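Local coordinates for protein tyrosine--tRNA ligase (Pyrococcus horikoshii, PDB 2CYC) that probably activates L-tyrosine with ATP and transfers it to the acceptor end of tRNA(Tyr), as a class I aminoacyl-tRNA synthetase working as a homodimer, at residues L52-I58 with S105-M109; A73-S77 with I124-G128; Q132-I137 with L204-P208; I263-P267 with I354-F358. One frame throughout, in Å; residues are numbered along the deposited sequence.

Contact 1 of 4, residues L52-I58 with S105-M109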
loop_
_atom_site.group_PDB
_atom_site.type_symbol
_atom_site.label_atom_id
_atom_site.label_comp_id
_atom_site.label_asym_id
_atom_site.label_seq_id
_atom_site.Cartn_x
_atom_site.Cartn_y
_atom_site.Cartn_z
ATOM N N LEU A 52 -27.483 -11.186 -12.189
ATOM C CA LEU A 52 -27.759 -12.418 -12.928
ATOM C C LEU A 52 -26.561 -13.271 -13.326
ATOM O O LEU A 52 -26.572 -14.479 -13.114
ATOM C CB LEU A 52 -28.610 -12.112 -14.170
ATOM C CG LEU A 52 -29.871 -11.293 -13.875
ATOM C CD1 LEU A 52 -30.831 -11.433 -15.045
ATOM C CD2 LEU A 52 -30.538 -11.777 -12.578
ATOM N N MET A 53 -25.532 -12.664 -13.899
ATOM C CA MET A 53 -24.375 -13.444 -14.313
ATOM C C MET A 53 -23.618 -13.997 -13.106
ATOM O O MET A 53 -23.260 -15.172 -13.080
ATOM C CB MET A 53 -23.466 -12.591 -15.199
ATOM C CG MET A 53 -24.184 -12.061 -16.446
ATOM S SD MET A 53 -24.705 -13.377 -17.607
ATOM C CE MET A 53 -26.390 -13.662 -17.090
ATOM N N ALA A 54 -23.376 -13.164 -12.101
ATOM C CA ALA A 54 -22.686 -13.641 -10.901
ATOM C C ALA A 54 -23.583 -14.667 -10.196
ATOM O O ALA A 54 -23.118 -15.696 -9.723
ATOM C CB ALA A 54 -22.394 -12.475 -9.959
ATOM N N GLY A 55 -24.876 -14.368 -10.142
ATOM C CA GLY A 55 -25.826 -15.254 -9.499
ATOM C C GLY A 55 -25.867 -16.606 -10.165
ATOM O O GLY A 55 -25.902 -17.633 -9.484
ATOM N N ALA A 56 -25.869 -16.611 -11.498
ATOM C CA ALA A 56 -25.881 -17.867 -12.241
ATOM C C ALA A 56 -24.646 -18.709 -11.894
ATOM O O ALA A 56 -24.761 -19.903 -11.634
ATOM C CB ALA A 56 -25.919 -17.589 -13.729
ATOM N N LYS A 57 -23.463 -18.095 -11.869
ATOM C CA LYS A 57 -22.261 -18.867 -11.550
ATOM C C LYS A 57 -22.263 -19.353 -10.099
ATOM O O LYS A 57 -21.847 -20.480 -9.815
ATOM C CB LYS A 57 -20.984 -18.057 -11.825
ATOM C CG LYS A 57 -20.699 -17.802 -13.303
ATOM C CD LYS A 57 -21.011 -19.032 -14.181
ATOM C CE LYS A 57 -20.187 -20.261 -13.786
ATOM N NZ LYS A 57 -20.659 -21.485 -14.499
ATOM N N ILE A 58 -22.721 -18.503 -9.183
ATOM C CA ILE A 58 -22.771 -18.900 -7.791
ATOM C C ILE A 58 -23.646 -20.155 -7.692
ATOM O O ILE A 58 -23.289 -21.118 -7.000
ATOM C CB ILE A 58 -23.314 -17.749 -6.919
ATOM C CG1 ILE A 58 -22.194 -16.713 -6.699
ATOM C CG2 ILE A 58 -23.809 -18.286 -5.594
ATOM C CD1 ILE A 58 -22.686 -15.374 -6.129
ATOM N N SER A 105 -30.940 -12.108 -6.408
ATOM C CA SER A 105 -30.457 -12.379 -7.758
ATOM C C SER A 105 -29.999 -13.830 -7.834
ATOM O O SER A 105 -30.286 -14.530 -8.797
ATOM C CB SER A 105 -29.297 -11.453 -8.114
ATOM O OG SER A 105 -29.746 -10.119 -8.262
ATOM N N ILE A 106 -29.282 -14.272 -6.805
ATOM C CA ILE A 106 -28.794 -15.646 -6.743
ATOM C C ILE A 106 -29.999 -16.590 -6.764
ATOM O O ILE A 106 -30.008 -17.609 -7.450
ATOM C CB ILE A 106 -27.980 -15.871 -5.448
ATOM C CG1 ILE A 106 -26.670 -15.081 -5.524
ATOM C CG2 ILE A 106 -27.715 -17.356 -5.237
ATOM C CD1 ILE A 106 -25.963 -14.938 -4.204
ATOM N N GLU A 107 -31.028 -16.218 -6.021
ATOM C CA GLU A 107 -32.228 -17.020 -5.938
ATOM C C GLU A 107 -32.946 -17.193 -7.278
ATOM O O GLU A 107 -33.285 -18.315 -7.641
ATOM C CB GLU A 107 -33.159 -16.404 -4.910
ATOM C CG GLU A 107 -34.448 -17.138 -4.702
ATOM C CD GLU A 107 -35.273 -16.470 -3.632
ATOM O OE1 GLU A 107 -34.906 -16.586 -2.443
ATOM O OE2 GLU A 107 -36.273 -15.810 -3.985
ATOM N N VAL A 108 -33.173 -16.112 -8.025
ATOM C CA VAL A 108 -33.854 -16.268 -9.315
ATOM C C VAL A 108 -33.014 -17.023 -10.331
ATOM O O VAL A 108 -33.553 -17.569 -11.292
ATOM C CB VAL A 108 -34.268 -14.923 -9.955
ATOM C CG1 VAL A 108 -35.192 -14.160 -9.015
ATOM C CG2 VAL A 108 -33.042 -14.117 -10.312
ATOM N N MET A 109 -31.699 -17.050 -10.140
ATOM C CA MET A 109 -30.841 -17.786 -11.067
ATOM C C MET A 109 -30.700 -19.232 -10.598
ATOM O O MET A 109 -29.854 -19.976 -11.089
ATOM C CB MET A 109 -29.462 -17.123 -11.187
ATOM C CG MET A 109 -29.523 -15.721 -11.784
ATOM S SD MET A 109 -30.578 -15.654 -13.278
ATOM C CE MET A 109 -29.486 -16.426 -14.494
#
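Two helices of the class I Rossmann-fold catalytic domain meet here, helix 48-63 and the C-terminal end of helix 87-108, in a buried contact, mostly apolar side chains against backbone, with no hydrogen bond between the segments. Met109, the first residue past the end of its helix, has the largest share of the buried surface. Its side chain lies along the helix surface between Leu52 and Ala56, with CG 3.5 Å from Leu52 O, CB 3.6 Å from Ala56 N and CE 3.8 Å from Ala56 CB. Leu52 meets it from the side: Leu52 CD2 is 3.9 Å from Met109 SD and 4.1 Å from Val108 CG2. Ile106, one turn earlier on its helix, packs with CG1 4.1 Å from Gly55 CA. Gly55 lets the backbones approach to 4.1 Å between its CA and Ile106 CA; a CB there would run tightly into Ser105 O. Arg299 touches both Ala56 and Met109, while His36 of strand 36-40 lies against Ile58. At the far end, Ile58 CD1 touches Ile106 CD1 at 3.8 Å.

Contact 2 of 4, residues A73-S77 with I124-G128. With TYR (tyrosine), chain C.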
loop_
_atom_site.group_PDB
_atom_site.type_symbol
_atom_site.label_atom_id
_atom_site.label_comp_id
_atom_site.label_asym_id
_atom_site.label_seq_id
_atom_site.Cartn_x
_atom_site.Cartn_y
_atom_site.Cartn_z
ATOM N N ALA A 73 -16.879 -5.239 -1.009
ATOM C CA ALA A 73 -15.636 -4.461 -0.932
ATOM C C ALA A 73 -15.802 -3.013 -0.487
ATOM O O ALA A 73 -15.651 -2.095 -1.305
ATOM C CB ALA A 73 -14.929 -4.519 -2.293
ATOM N N ASP A 74 -16.066 -2.803 0.810
ATOM C CA ASP A 74 -16.289 -1.452 1.317
ATOM C C ASP A 74 -15.099 -0.491 1.267
ATOM O O ASP A 74 -15.212 0.570 0.647
ATOM C CB ASP A 74 -16.936 -1.477 2.730
ATOM C CG ASP A 74 -16.160 -2.306 3.759
ATOM O OD1 ASP A 74 -15.176 -3.001 3.411
ATOM O OD2 ASP A 74 -16.565 -2.262 4.943
ATOM N N TRP A 75 -13.968 -0.837 1.888
ATOM C CA TRP A 75 -12.806 0.059 1.847
ATOM C C TRP A 75 -12.374 0.275 0.404
ATOM O O TRP A 75 -11.943 1.372 0.034
ATOM C CB TRP A 75 -11.617 -0.505 2.640
ATOM C CG TRP A 75 -11.766 -0.423 4.124
ATOM C CD1 TRP A 75 -12.938 -0.328 4.833
ATOM C CD2 TRP A 75 -10.718 -0.535 5.098
ATOM N NE1 TRP A 75 -12.679 -0.381 6.184
ATOM C CE2 TRP A 75 -11.328 -0.509 6.377
ATOM C CE3 TRP A 75 -9.322 -0.663 5.015
ATOM C CZ2 TRP A 75 -10.590 -0.606 7.567
ATOM C CZ3 TRP A 75 -8.583 -0.761 6.201
ATOM C CH2 TRP A 75 -9.223 -0.731 7.460
ATOM N N HIS A 76 -12.489 -0.771 -0.412
ATOM C CA HIS A 76 -12.107 -0.678 -1.820
ATOM C C HIS A 76 -12.949 0.398 -2.505
ATOM O O HIS A 76 -12.428 1.207 -3.264
ATOM C CB HIS A 76 -12.326 -2.014 -2.552
ATOM C CG HIS A 76 -11.658 -3.187 -1.904
ATOM N ND1 HIS A 76 -12.081 -3.713 -0.700
ATOM C CD2 HIS A 76 -10.632 -3.969 -2.318
ATOM C CE1 HIS A 76 -11.347 -4.773 -0.406
ATOM N NE2 HIS A 76 -10.460 -4.950 -1.371
ATOM N N SER A 77 -14.252 0.391 -2.238
ATOM C CA SER A 77 -15.169 1.366 -2.827
ATOM C C SER A 77 -14.865 2.766 -2.309
ATOM O O SER A 77 -15.005 3.750 -3.033
ATOM C CB SER A 77 -16.621 0.996 -2.499
ATOM O OG SER A 77 -16.938 -0.292 -2.989
ATOM N N ILE A 124 -12.117 -8.367 7.321
ATOM C CA ILE A 124 -10.742 -8.851 7.253
ATOM C C ILE A 124 -9.743 -7.699 7.179
ATOM O O ILE A 124 -8.628 -7.825 7.676
ATOM C CB ILE A 124 -10.493 -9.818 6.047
ATOM C CG1 ILE A 124 -10.614 -9.073 4.715
ATOM C CG2 ILE A 124 -11.486 -10.983 6.096
ATOM C CD1 ILE A 124 -10.259 -9.943 3.489
ATOM N N LEU A 125 -10.127 -6.574 6.580
ATOM C CA LEU A 125 -9.195 -5.441 6.462
ATOM C C LEU A 125 -8.830 -4.823 7.818
ATOM O O LEU A 125 -7.794 -4.171 7.959
ATOM C CB LEU A 125 -9.768 -4.364 5.527
ATOM C CG LEU A 125 -10.303 -4.869 4.182
ATOM C CD1 LEU A 125 -10.889 -3.700 3.373
ATOM C CD2 LEU A 125 -9.185 -5.552 3.409
ATOM N N GLU A 126 -9.681 -5.041 8.814
ATOM C CA GLU A 126 -9.433 -4.535 10.162
ATOM C C GLU A 126 -8.410 -5.411 10.884
ATOM O O GLU A 126 -8.169 -5.253 12.076
ATOM C CB GLU A 126 -10.752 -4.473 10.955
ATOM C CG GLU A 126 -11.547 -3.201 10.663
ATOM C CD GLU A 126 -13.007 -3.278 11.077
ATOM O OE1 GLU A 126 -13.349 -4.115 11.945
ATOM O OE2 GLU A 126 -13.810 -2.484 10.533
ATOM N N LYS A 127 -7.793 -6.330 10.152
ATOM C CA LYS A 127 -6.789 -7.206 10.742
ATOM C C LYS A 127 -5.400 -6.915 10.178
ATOM O O LYS A 127 -5.194 -6.962 8.968
ATOM C CB LYS A 127 -7.171 -8.664 10.491
ATOM C CG LYS A 127 -8.436 -9.068 11.219
ATOM C CD LYS A 127 -8.788 -10.516 10.962
ATOM C CE LYS A 127 -9.712 -11.037 12.048
ATOM N NZ LYS A 127 -10.884 -10.136 12.269
ATOM N N GLY A 128 -4.453 -6.610 11.061
ATOM C CA GLY A 128 -3.101 -6.314 10.626
ATOM C C GLY A 128 -2.388 -7.444 9.895
ATOM O O GLY A 128 -1.541 -7.182 9.042
HETATM N N TYR C . -12.526 -4.735 -8.366
HETATM C CA TYR C . -13.900 -5.314 -8.283
HETATM C C TYR C . -14.876 -4.496 -9.127
HETATM O O TYR C . -14.479 -3.412 -9.606
HETATM C CB TYR C . -14.373 -5.346 -6.821
HETATM C CG TYR C . -13.547 -6.261 -5.937
HETATM C CD1 TYR C . -13.467 -7.629 -6.196
HETATM C CD2 TYR C . -12.845 -5.758 -4.839
HETATM C CE1 TYR C . -12.698 -8.479 -5.381
HETATM C CE2 TYR C . -12.087 -6.593 -4.018
HETATM C CZ TYR C . -12.012 -7.948 -4.293
HETATM O OH TYR C . -11.246 -8.766 -3.481
HETATM O OXT TYR C . -16.027 -4.946 -9.294
HETATM O O HOH W 1 -14.333 -0.112 8.634
#
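A leucine CB sits over the face of a tryptophan ring here, and that tryptophan, Trp75, is next in sequence to a histidine that touches the bound substrate. Leu125 CB is 3.8 Å from the centroid of the six-membered ring of Trp75 and only 13° off the ring normal, a CH-pi contact. The leucine then reaches back toward the start of the tryptophan side chain, bringing Leu125 CD1 to 3.4 Å from Trp75 CB and 4.0 Å from His76 CE1. No direct hydrogen bond joins the segments, but a water does: it accepts from Trp75 NE1 at 3.0 Å and donates to Glu126 OE2 at 3.1 Å.

His76 and Ala73 belong to the tyrosine pocket of this class I synthetase. CE2 of the ligand lies over one face of the His76 ring, 3.4 Å from His76 CD2, and the ligand's CD2 is 3.5 Å from Ala73 CB. Leu125 thus backs a pocket residue without itself reaching the ligand. Ala73 is the N-cap residue of helix 74-79, and its O accepts from both Ser77 N, at 3.0 Å, and Ser77 OG, at 2.8 Å. That helix follows strand 69-72 and is flanked by helix 87-108 through Asp74 and Trp75; helix 164-178 touches His76 and Ile124, and Gln132 of the second subunit packs on Trp75.

Contact 3 of 4, residues Q132-I137 with L204-P208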
loop_
_atom_site.group_PDB
_atom_site.type_symbol
_atom_site.label_atom_id
_atom_site.label_comp_id
_atom_site.label_asym_id
_atom_site.label_seq_id
_atom_site.Cartn_x
_atom_site.Cartn_y
_atom_site.Cartn_z
ATOM N N GLN A 132 -0.180 -7.586 6.416
ATOM C CA GLN A 132 1.169 -8.110 6.318
ATOM C C GLN A 132 1.230 -8.886 4.999
ATOM O O GLN A 132 2.253 -8.907 4.315
ATOM C CB GLN A 132 1.474 -9.026 7.493
ATOM C CG GLN A 132 2.862 -9.672 7.419
ATOM C CD GLN A 132 3.240 -10.395 8.697
ATOM O OE1 GLN A 132 2.411 -11.066 9.313
ATOM N NE2 GLN A 132 4.503 -10.273 9.096
ATOM N N THR A 133 0.115 -9.506 4.637
ATOM C CA THR A 133 0.043 -10.259 3.393
ATOM C C THR A 133 -0.081 -9.303 2.199
ATOM O O THR A 133 0.386 -9.610 1.106
ATOM C CB THR A 133 -1.098 -11.306 3.463
ATOM O OG1 THR A 133 -0.583 -12.482 4.104
ATOM C CG2 THR A 133 -1.633 -11.671 2.079
ATOM N N VAL A 134 -0.681 -8.135 2.399
ATOM C CA VAL A 134 -0.744 -7.167 1.305
ATOM C C VAL A 134 0.720 -6.812 0.982
ATOM O O VAL A 134 1.113 -6.724 -0.188
ATOM C CB VAL A 134 -1.490 -5.867 1.702
ATOM C CG1 VAL A 134 -1.197 -4.779 0.673
ATOM C CG2 VAL A 134 -3.015 -6.119 1.769
ATOM N N ILE A 135 1.521 -6.624 2.032
ATOM C CA ILE A 135 2.938 -6.295 1.872
ATOM C C ILE A 135 3.691 -7.454 1.206
ATOM O O ILE A 135 4.449 -7.252 0.260
ATOM C CB ILE A 135 3.628 -6.024 3.234
ATOM C CG1 ILE A 135 3.007 -4.803 3.917
ATOM C CG2 ILE A 135 5.127 -5.806 3.025
ATOM C CD1 ILE A 135 3.102 -3.545 3.107
ATOM N N ASP A 136 3.480 -8.662 1.720
ATOM C CA ASP A 136 4.140 -9.856 1.197
ATOM C C ASP A 136 3.924 -9.989 -0.308
ATOM O O ASP A 136 4.854 -10.270 -1.069
ATOM C CB ASP A 136 3.604 -11.095 1.919
ATOM C CG ASP A 136 4.365 -12.357 1.558
ATOM O OD1 ASP A 136 5.586 -12.265 1.294
ATOM O OD2 ASP A 136 3.743 -13.441 1.558
ATOM N N ILE A 137 2.680 -9.797 -0.728
ATOM C CA ILE A 137 2.329 -9.860 -2.133
ATOM C C ILE A 137 3.006 -8.707 -2.888
ATOM O O ILE A 137 3.588 -8.902 -3.959
ATOM C CB ILE A 137 0.802 -9.744 -2.299
ATOM C CG1 ILE A 137 0.134 -11.035 -1.820
ATOM C CG2 ILE A 137 0.447 -9.418 -3.749
ATOM C CD1 ILE A 137 -1.364 -10.863 -1.480
ATOM N N LEU A 204 4.089 -16.758 -1.719
ATOM C CA LEU A 204 3.545 -16.195 -0.475
ATOM C C LEU A 204 4.015 -16.887 0.799
ATOM O O LEU A 204 4.061 -18.118 0.879
ATOM C CB LEU A 204 2.019 -16.205 -0.536
ATOM C CG LEU A 204 1.385 -14.907 -1.031
ATOM C CD1 LEU A 204 2.150 -14.324 -2.204
ATOM C CD2 LEU A 204 -0.048 -15.169 -1.383
ATOM N N ARG A 205 4.343 -16.085 1.804
ATOM C CA ARG A 205 4.828 -16.629 3.062
ATOM C C ARG A 205 3.781 -16.736 4.164
ATOM O O ARG A 205 3.793 -17.690 4.931
ATOM C CB ARG A 205 5.999 -15.796 3.593
ATOM C CG ARG A 205 6.793 -16.528 4.662
ATOM C CD ARG A 205 7.630 -15.585 5.517
ATOM N NE ARG A 205 8.780 -16.263 6.112
ATOM C CZ ARG A 205 9.836 -16.686 5.419
ATOM N NH1 ARG A 205 9.888 -16.500 4.105
ATOM N NH2 ARG A 205 10.841 -17.293 6.037
ATOM N N TYR A 206 2.872 -15.772 4.254
ATOM C CA TYR A 206 1.886 -15.807 5.330
ATOM C C TYR A 206 0.538 -16.406 4.976
ATOM O O TYR A 206 -0.080 -17.084 5.804
ATOM C CB TYR A 206 1.712 -14.403 5.908
ATOM C CG TYR A 206 3.034 -13.808 6.328
ATOM C CD1 TYR A 206 3.744 -12.974 5.474
ATOM C CD2 TYR A 206 3.608 -14.137 7.563
ATOM C CE1 TYR A 206 4.993 -12.474 5.824
ATOM C CE2 TYR A 206 4.867 -13.644 7.926
ATOM C CZ TYR A 206 5.551 -12.815 7.051
ATOM O OH TYR A 206 6.786 -12.325 7.398
ATOM N N HIS A 207 0.067 -16.164 3.759
ATOM C CA HIS A 207 -1.207 -16.747 3.378
ATOM C C HIS A 207 -1.230 -17.559 2.091
ATOM O O HIS A 207 -2.102 -17.383 1.244
ATOM C CB HIS A 207 -2.309 -15.685 3.373
ATOM C CG HIS A 207 -2.665 -15.209 4.746
ATOM N ND1 HIS A 207 -2.009 -14.167 5.366
ATOM C CD2 HIS A 207 -3.534 -15.703 5.660
ATOM C CE1 HIS A 207 -2.459 -14.038 6.604
ATOM N NE2 HIS A 207 -3.384 -14.961 6.807
ATOM N N PRO A 208 -0.248 -18.451 1.918
ATOM C CA PRO A 208 -0.295 -19.248 0.690
ATOM C C PRO A 208 -1.444 -20.239 0.911
ATOM O O PRO A 208 -1.961 -20.349 2.016
ATOM C CB PRO A 208 1.064 -19.950 0.673
ATOM C CG PRO A 208 1.387 -20.105 2.153
ATOM C CD PRO A 208 0.966 -18.742 2.706
HETATM O O HOH W 2 1.331 -14.037 2.302
#
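Asp136 OD2 accepts a hydrogen bond from Arg205 N at 2.7 Å, nearly straight at 168°, so a helix side chain holds the backbone of an irregular loop. One turn earlier, Thr133 OG1 and His207 ND1 share a very short hydrogen bond of 2.5 Å, lying near the plane of the imidazole. A water fills the gap between these two links: it donates to Asp136 OD2 at 2.6 Å, accepts from His207 N at 2.9 Å, and is hydrogen-bonded to Thr133 OG1 at 3.1 Å. In this loop, which is in no regular helix or strand, Arg205 N is thus paired with a side chain and His207 N with a water.

Within the class I catalytic domain, this joins helix 128-138 to the connection from helix 191-200 to the edge strand 209-211. Tyr206 points its CA-to-CB bond toward the helix and lays a ring face against Gln132, whose CG is 4.0 Å from the ring centroid in a CH-pi contact; Gln132 NE2 comes to 3.4 Å from Tyr206 CZ. At the other end, Ile137 CG1 meets Leu204 CD1 at 3.9 Å, and both side chains also pack on helix 164-178. The dimer interface passes close by: Trp75 of the second subunit packs on Gln132, Trp78 of that subunit on Asp136, and its Leu87 on Tyr206.

Contact 4 of 4, residues I263-P267 with I354-F358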
loop_
_atom_site.group_PDB
_atom_site.type_symbol
_atom_site.label_atom_id
_atom_site.label_comp_id
_atom_site.label_asym_id
_atom_site.label_seq_id
_atom_site.Cartn_x
_atom_site.Cartn_y
_atom_site.Cartn_z
ATOM N N ILE A 263 -32.190 -5.162 -11.526
ATOM C CA ILE A 263 -32.994 -6.291 -11.080
ATOM C C ILE A 263 -34.387 -5.930 -10.579
ATOM O O ILE A 263 -35.313 -6.727 -10.717
ATOM C CB ILE A 263 -32.251 -7.122 -9.997
ATOM C CG1 ILE A 263 -31.899 -6.248 -8.793
ATOM C CG2 ILE A 263 -30.992 -7.740 -10.593
ATOM C CD1 ILE A 263 -31.236 -7.042 -7.675
ATOM N N HIS A 264 -34.542 -4.733 -10.014
ATOM C CA HIS A 264 -35.842 -4.313 -9.516
ATOM C C HIS A 264 -36.574 -3.299 -10.402
ATOM O O HIS A 264 -37.529 -2.662 -9.957
ATOM C CB HIS A 264 -35.701 -3.760 -8.092
ATOM C CG HIS A 264 -34.463 -2.947 -7.888
ATOM N ND1 HIS A 264 -34.240 -1.756 -8.547
ATOM C CD2 HIS A 264 -33.349 -3.189 -7.157
ATOM C CE1 HIS A 264 -33.039 -1.303 -8.234
ATOM N NE2 HIS A 264 -32.477 -2.154 -7.392
ATOM N N ASP A 265 -36.141 -3.136 -11.650
ATOM C CA ASP A 265 -36.840 -2.203 -12.543
ATOM C C ASP A 265 -38.299 -2.659 -12.724
ATOM O O ASP A 265 -38.584 -3.858 -12.800
ATOM C CB ASP A 265 -36.161 -2.140 -13.918
ATOM C CG ASP A 265 -34.987 -1.168 -13.955
ATOM O OD1 ASP A 265 -34.847 -0.357 -13.009
ATOM O OD2 ASP A 265 -34.216 -1.205 -14.942
ATOM N N SER A 266 -39.225 -1.708 -12.793
ATOM C CA SER A 266 -40.637 -2.053 -12.948
ATOM C C SER A 266 -40.887 -2.673 -14.322
ATOM O O SER A 266 -40.049 -2.567 -15.226
ATOM C CB SER A 266 -41.507 -0.805 -12.800
ATOM O OG SER A 266 -41.359 0.043 -13.931
ATOM N N PRO A 267 -42.046 -3.333 -14.498
ATOM C CA PRO A 267 -42.349 -3.948 -15.793
ATOM C C PRO A 267 -42.302 -2.901 -16.902
ATOM O O PRO A 267 -41.776 -3.156 -17.979
ATOM C CB PRO A 267 -43.751 -4.516 -15.588
ATOM C CG PRO A 267 -43.749 -4.871 -14.116
ATOM C CD PRO A 267 -43.090 -3.656 -13.504
ATOM N N ILE A 354 -38.013 -10.670 -7.357
ATOM C CA ILE A 354 -37.181 -9.594 -6.851
ATOM C C ILE A 354 -38.016 -8.334 -6.635
ATOM O O ILE A 354 -37.921 -7.690 -5.583
ATOM C CB ILE A 354 -36.016 -9.319 -7.823
ATOM C CG1 ILE A 354 -35.177 -10.599 -7.969
ATOM C CG2 ILE A 354 -35.173 -8.154 -7.320
ATOM C CD1 ILE A 354 -33.932 -10.462 -8.847
ATOM N N ARG A 355 -38.834 -7.982 -7.620
ATOM C CA ARG A 355 -39.684 -6.805 -7.485
ATOM C C ARG A 355 -40.610 -6.985 -6.281
ATOM O O ARG A 355 -40.777 -6.067 -5.470
ATOM C CB ARG A 355 -40.529 -6.578 -8.746
ATOM C CG ARG A 355 -39.752 -6.110 -9.968
ATOM C CD ARG A 355 -40.706 -5.560 -11.035
ATOM N NE ARG A 355 -41.683 -6.557 -11.477
ATOM C CZ ARG A 355 -41.413 -7.560 -12.308
ATOM N NH1 ARG A 355 -40.187 -7.705 -12.803
ATOM N NH2 ARG A 355 -42.367 -8.428 -12.639
ATOM N N ARG A 356 -41.205 -8.172 -6.158
ATOM C CA ARG A 356 -42.098 -8.431 -5.034
ATOM C C ARG A 356 -41.400 -8.225 -3.696
ATOM O O ARG A 356 -41.995 -7.691 -2.762
ATOM C CB ARG A 356 -42.690 -9.846 -5.102
ATOM C CG ARG A 356 -43.954 -9.919 -5.964
ATOM C CD ARG A 356 -44.704 -11.247 -5.834
ATOM N NE ARG A 356 -44.005 -12.380 -6.445
ATOM C CZ ARG A 356 -43.260 -13.256 -5.774
ATOM N NH1 ARG A 356 -42.660 -14.255 -6.416
ATOM N NH2 ARG A 356 -43.122 -13.135 -4.457
ATOM N N TYR A 357 -40.141 -8.635 -3.599
ATOM C CA TYR A 357 -39.427 -8.464 -2.350
ATOM C C TYR A 357 -39.218 -6.988 -2.038
ATOM O O TYR A 357 -39.536 -6.520 -0.937
ATOM C CB TYR A 357 -38.068 -9.177 -2.376
ATOM C CG TYR A 357 -37.289 -8.944 -1.099
ATOM C CD1 TYR A 357 -36.516 -7.797 -0.937
ATOM C CD2 TYR A 357 -37.417 -9.809 -0.012
ATOM C CE1 TYR A 357 -35.908 -7.503 0.273
ATOM C CE2 TYR A 357 -36.803 -9.528 1.210
ATOM C CZ TYR A 357 -36.056 -8.365 1.344
ATOM O OH TYR A 357 -35.486 -8.033 2.554
ATOM N N PHE A 358 -38.692 -6.240 -3.001
ATOM C CA PHE A 358 -38.453 -4.838 -2.737
ATOM C C PHE A 358 -39.729 -4.034 -2.587
ATOM O O PHE A 358 -39.716 -2.949 -2.018
ATOM C CB PHE A 358 -37.536 -4.247 -3.800
ATOM C CG PHE A 358 -36.105 -4.692 -3.651
ATOM C CD1 PHE A 358 -35.546 -5.618 -4.531
ATOM C CD2 PHE A 358 -35.325 -4.215 -2.595
ATOM C CE1 PHE A 358 -34.223 -6.063 -4.364
ATOM C CE2 PHE A 358 -34.003 -4.649 -2.416
ATOM C CZ PHE A 358 -33.451 -5.577 -3.305
HETATM O O HOH W 3 -37.715 -6.192 -12.421
#
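Ile263 lies late in the loop between helices 240-250 and 267-276, which also carries the KMSKS region; its CB packs 3.9 Å from Ile354 CD1. His264 turns its ring edge onto the face of Phe358, a T-shaped pair with centroids 5.4 Å apart and planes at 79°; His264 NE2 is hydrogen-bonded to Tyr97. The CA-to-CB bond of Asp265 points away from the helix, and its OD2 forms a salt bridge with Lys273, but Asp265 O lies 3.2 Å from Arg355 CD. A water donates to Ile263 O at 3.0 Å and Asp265 O at 2.5 Å and accepts from Arg355 NH1 at 2.9 Å. Ser266 is the N-cap of helix 267-276, and Pro267 lays CG over the guanidinium face, 3.8 Å from Arg355 NE. Arg355 NH2 hydrogen-bonds Ile348 O. The contact thus joins the loop after the KMSKS region to helix 352-360 in the synthetase's helical C-terminal part, with helix 87-108 beside Ile263 and Ile354 and helix 363-370 beside His264 and Phe358.

How the contacts relate
Contacts 1 and 4 touch: Ser105 OG lies 3.5 Å from Ile263 CD1 and Val108 CG1 3.7 Å from Ile354 CG1, so the end of helix 87-108 packs on both sets of partners. Contacts 2 and 3 adjoin in sequence, through helices 122-125 and 128-138, with centres about 16 Å apart, and both reach the second subunit. Only contact 2 holds residues of the tyrosine pocket. The side chain of Ile137 in contact 3 is about 10 Å from the ligand and that of Ile58 in contact 1 about 12 Å. Contacts 3 and 4 lie on opposite sides of the chain's centre, their centres about 42 Å apart.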